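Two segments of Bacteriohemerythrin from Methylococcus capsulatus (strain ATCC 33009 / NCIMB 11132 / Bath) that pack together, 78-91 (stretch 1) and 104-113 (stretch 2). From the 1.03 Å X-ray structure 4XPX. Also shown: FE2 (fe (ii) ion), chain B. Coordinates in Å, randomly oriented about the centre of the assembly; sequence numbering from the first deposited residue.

Stretch 1 78-91: AEHDKLVGVCADLQ
Stretch 2 (104-113) DTTRFVRDWL

Residues 78-91 and 104-113 each form an uninterrupted stretch of α-helix, with phi/psi values near -63/-43 and i to i-4 backbone hydrogen bonds between N and O. The two helices run antiparallel, their N-to-C directions 176° apart, and their axes come no closer than 12.4 Å. The contact is made mainly by side chains, with the backbone O of Glu79 also taking part. The register is set by Leu83 opposite Trp112, with CA atoms 8.4 Å apart, and by Leu90 opposite Thr105, with CA atoms 9.2 Å apart. The stretches bury 358 Å², summed over both sides, and no direct hydrogen bond crosses between them.

Leu83 and Trp112 form the centre of the contact. Both point their CA-to-CB bonds toward the opposing helix and both adopt chi1 t (-175° and -172°). With chi2 p (68°), Leu83 sets CD2 over one face of the indole, 3.6 Å from the centroid of the Trp112 six-membered ring and 10° off its normal, a well-centred CH-pi contact; CD2 is also 3.6 Å from Trp112 CD2. The other methyl, Leu83 CD1, lies 3.8 Å from Phe108 CE2, so the leucine fork spans two aromatic residues one helical turn apart.

The chi2 of Trp112, 94°, carries the six-membered ring along the first helix toward its N-terminal end. There the ring edge meets the backbone of Glu79, with CZ2 3.8 Å from Glu79 O, and the imidazole of His80, whose CD2 is 4.2 Å from Trp112 CH2. The indole nitrogen is satisfied through water 1, which accepts from Trp112 NE1 at 2.9 Å and donates to Glu79 O at 2.8 Å, bridging the helices. His80 starts away from the second helix, but chi1 m (-69°) and chi2 174° bring its ring end nearer; its NE2 binds the iron at 2.2 Å, and water 2 is a further ligand at 2.3 Å from FE.

Toward the other end, Phe108 (chi1 t, 167°; chi2 73°) reaches Val86, whose t rotamer (168°) places CG1 4.1 Å from Phe108 CE2. Leu90, again t,p (168°, 66°), packs CD2 3.6 Å from Thr105 CG2. Thr105 is m (-44°), and its OG1 is hydrogen-bonded to a residue adjoining the stretch, while the methyl meets the leucine.

On the second helix, charged side chains out of reach of the first pair locally: Arg107 NH2 forms a salt bridge with Asp104 OD1 at 2.9 Å, and Arg110 NE another with Asp111 OD1 at 2.8 Å.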

# COMPACT_ATOMS: atom_id res chain seq x y z
N ALA A 78 4.54 -0.59 -13.03
CA ALA A 78 5.85 0.02 -12.72
C ALA A 78 5.82 0.83 -11.46
O ALA A 78 6.79 0.82 -10.68
CB ALA A 78 6.34 0.80 -13.91
N GLU A 79 4.74 1.56 -11.21
CA GLU A 79 4.60 2.30 -9.94
C GLU A 79 4.60 1.37 -8.76
O GLU A 79 5.28 1.58 -7.75
CB GLU A 79 3.38 3.19 -9.91
CG GLU A 79 3.25 4.19 -11.05
CD GLU A 79 4.37 5.17 -11.26
OE1 GLU A 79 5.18 5.38 -10.33
OE2 GLU A 79 4.50 5.76 -12.43
N HIS A 80 3.83 0.31 -8.85
CA HIS A 80 3.80 -0.74 -7.78
C HIS A 80 5.19 -1.27 -7.55
O HIS A 80 5.64 -1.39 -6.38
CB HIS A 80 2.92 -1.90 -8.16
CG HIS A 80 1.47 -1.59 -8.21
ND1 HIS A 80 0.57 -2.52 -8.66
CD2 HIS A 80 0.70 -0.54 -7.81
CE1 HIS A 80 -0.66 -2.02 -8.54
NE2 HIS A 80 -0.61 -0.81 -7.99
N ASP A 81 5.90 -1.65 -8.63
CA ASP A 81 7.18 -2.35 -8.48
C ASP A 81 8.20 -1.42 -7.84
O ASP A 81 9.03 -1.95 -7.01
CB ASP A 81 7.62 -2.88 -9.80
CG ASP A 81 6.79 -4.10 -10.29
OD1 ASP A 81 6.11 -4.76 -9.52
OD2 ASP A 81 6.90 -4.43 -11.46
N LYS A 82 8.16 -0.14 -8.08
CA LYS A 82 9.14 0.73 -7.40
C LYS A 82 8.82 0.76 -5.89
O LYS A 82 9.78 0.72 -5.10
CB LYS A 82 9.08 2.13 -7.99
CG LYS A 82 9.78 2.36 -9.30
CD LYS A 82 11.24 2.22 -9.20
CE LYS A 82 11.87 2.56 -10.65
NZ LYS A 82 13.36 2.34 -10.46
N LEU A 83 7.55 0.80 -5.49
CA LEU A 83 7.24 0.75 -4.08
C LEU A 83 7.66 -0.55 -3.46
O LEU A 83 8.22 -0.55 -2.30
CB LEU A 83 5.79 1.06 -3.80
CG LEU A 83 5.50 1.14 -2.30
CD1 LEU A 83 6.13 2.31 -1.59
CD2 LEU A 83 4.06 1.08 -1.98
N VAL A 84 7.38 -1.63 -4.09
CA VAL A 84 7.80 -2.95 -3.53
C VAL A 84 9.31 -2.93 -3.33
O VAL A 84 9.79 -3.43 -2.28
CB VAL A 84 7.34 -4.12 -4.44
CG1 VAL A 84 7.88 -5.40 -3.84
CG2 VAL A 84 5.84 -4.16 -4.52
N GLY A 85 10.09 -2.36 -4.26
CA GLY A 85 11.54 -2.35 -4.08
C GLY A 85 11.91 -1.49 -2.88
O GLY A 85 12.86 -1.92 -2.11
N VAL A 86 11.27 -0.38 -2.65
CA VAL A 86 11.57 0.45 -1.46
C VAL A 86 11.23 -0.36 -0.21
O VAL A 86 12.00 -0.33 0.78
CB VAL A 86 10.74 1.73 -1.55
CG1 VAL A 86 10.77 2.50 -0.23
CG2 VAL A 86 11.23 2.61 -2.68
N CYS A 87 10.07 -1.01 -0.20
CA CYS A 87 9.64 -1.79 0.96
C CYS A 87 10.58 -2.97 1.24
O CYS A 87 10.92 -3.22 2.46
CB CYS A 87 8.19 -2.19 0.85
SG CYS A 87 7.06 -0.87 1.00
N ALA A 88 10.98 -3.70 0.23
CA ALA A 88 11.91 -4.78 0.43
C ALA A 88 13.21 -4.34 0.96
O ALA A 88 13.82 -4.99 1.83
CB ALA A 88 12.04 -5.55 -0.89
N ASP A 89 13.71 -3.20 0.49
CA ASP A 89 14.95 -2.63 0.98
C ASP A 89 14.83 -2.20 2.41
O ASP A 89 15.78 -2.44 3.23
CB ASP A 89 15.38 -1.47 0.09
CG ASP A 89 16.63 -0.79 0.55
OD1 ASP A 89 17.71 -1.45 0.48
OD2 ASP A 89 16.60 0.37 1.10
N LEU A 90 13.72 -1.61 2.78
CA LEU A 90 13.47 -1.25 4.16
C LEU A 90 13.44 -2.51 5.00
O LEU A 90 14.06 -2.49 6.12
CB LEU A 90 12.12 -0.52 4.26
CG LEU A 90 11.63 -0.35 5.64
CD1 LEU A 90 12.56 0.58 6.37
CD2 LEU A 90 10.25 0.31 5.56
N GLN A 91 12.76 -3.55 4.59
CA GLN A 91 12.75 -4.77 5.37
C GLN A 91 14.15 -5.31 5.53
O GLN A 91 14.52 -5.79 6.66
CB GLN A 91 11.87 -5.84 4.73
CG GLN A 91 10.37 -5.56 4.91
CD GLN A 91 9.57 -6.63 4.25
OE1 GLN A 91 9.71 -6.78 3.00
NE2 GLN A 91 8.71 -7.27 4.95
N ASP A 104 8.10 8.52 10.41
CA ASP A 104 8.36 8.96 9.04
C ASP A 104 8.20 7.83 8.06
O ASP A 104 7.82 8.09 6.89
CB ASP A 104 9.77 9.51 8.90
CG ASP A 104 9.97 10.82 9.56
OD1 ASP A 104 9.18 11.28 10.36
OD2 ASP A 104 10.97 11.47 9.15
N THR A 105 8.43 6.59 8.47
CA THR A 105 8.23 5.48 7.58
C THR A 105 6.76 5.36 7.21
O THR A 105 6.37 5.21 6.03
CB THR A 105 8.65 4.14 8.27
OG1 THR A 105 9.90 4.32 8.96
CG2 THR A 105 8.67 3.03 7.23
N THR A 106 5.88 5.40 8.25
CA THR A 106 4.43 5.31 7.99
C THR A 106 3.90 6.52 7.30
O THR A 106 3.02 6.36 6.42
CB THR A 106 3.72 5.00 9.29
OG1 THR A 106 4.21 5.83 10.30
CG2 THR A 106 3.89 3.54 9.66
N ARG A 107 4.41 7.73 7.58
CA ARG A 107 3.96 8.88 6.76
C ARG A 107 4.40 8.76 5.33
O ARG A 107 3.65 9.23 4.43
CB ARG A 107 4.41 10.19 7.36
CG ARG A 107 3.60 10.67 8.53
CD ARG A 107 3.97 12.07 8.96
NE ARG A 107 5.28 12.08 9.60
CZ ARG A 107 5.38 11.99 10.98
NH1 ARG A 107 4.40 11.95 11.73
NH2 ARG A 107 6.60 11.92 11.49
N PHE A 108 5.53 8.14 5.02
CA PHE A 108 5.91 7.93 3.62
C PHE A 108 4.91 7.01 2.96
O PHE A 108 4.45 7.27 1.83
CB PHE A 108 7.34 7.39 3.52
CG PHE A 108 7.61 6.88 2.13
CD1 PHE A 108 7.78 7.80 1.06
CD2 PHE A 108 7.53 5.54 1.84
CE1 PHE A 108 7.88 7.29 -0.27
CE2 PHE A 108 7.69 5.07 0.54
CZ PHE A 108 7.85 5.97 -0.50
N VAL A 109 4.59 5.87 3.59
CA VAL A 109 3.62 4.96 3.02
C VAL A 109 2.28 5.68 2.81
O VAL A 109 1.66 5.53 1.74
CB VAL A 109 3.50 3.67 3.86
CG1 VAL A 109 2.41 2.78 3.31
CG2 VAL A 109 4.81 2.93 3.87
N ARG A 110 1.85 6.43 3.81
CA ARG A 110 0.64 7.22 3.67
C ARG A 110 0.72 8.15 2.46
O ARG A 110 -0.22 8.22 1.65
CB ARG A 110 0.38 7.97 4.96
CG ARG A 110 -0.85 8.88 5.00
CD ARG A 110 -0.73 10.24 4.30
NE ARG A 110 0.40 11.01 4.70
CZ ARG A 110 0.46 11.70 5.81
NH1 ARG A 110 -0.52 11.74 6.69
NH2 ARG A 110 1.61 12.36 6.01
N ASP A 111 1.81 8.91 2.33
CA ASP A 111 1.99 9.80 1.20
C ASP A 111 1.86 9.06 -0.11
O ASP A 111 1.19 9.54 -1.07
CB ASP A 111 3.31 10.53 1.27
CG ASP A 111 3.42 11.53 2.36
OD1 ASP A 111 2.39 11.94 2.94
OD2 ASP A 111 4.56 12.02 2.65
N TRP A 112 2.53 7.91 -0.20
CA TRP A 112 2.49 7.14 -1.44
C TRP A 112 1.05 6.75 -1.75
O TRP A 112 0.60 6.89 -2.92
CB TRP A 112 3.40 5.91 -1.31
CG TRP A 112 3.57 5.18 -2.60
CD1 TRP A 112 4.60 5.36 -3.50
CD2 TRP A 112 2.69 4.23 -3.17
NE1 TRP A 112 4.43 4.55 -4.56
CE2 TRP A 112 3.26 3.84 -4.41
CE3 TRP A 112 1.53 3.61 -2.79
CZ2 TRP A 112 2.67 2.91 -5.26
CZ3 TRP A 112 0.93 2.69 -3.60
CH2 TRP A 112 1.52 2.35 -4.84
N LEU A 113 0.32 6.25 -0.76
CA LEU A 113 -1.04 5.76 -0.96
C LEU A 113 -1.98 6.90 -1.33
O LEU A 113 -2.85 6.71 -2.22
CB LEU A 113 -1.56 5.09 0.29
CG LEU A 113 -0.88 3.72 0.64
CD1 LEU A 113 -1.20 3.37 2.09
CD2 LEU A 113 -1.42 2.65 -0.32
FE FE2 B . -2.39 0.44 -7.77
O HOH W 1 6.46 3.83 -6.57
O HOH W 2 -2.44 0.15 -5.52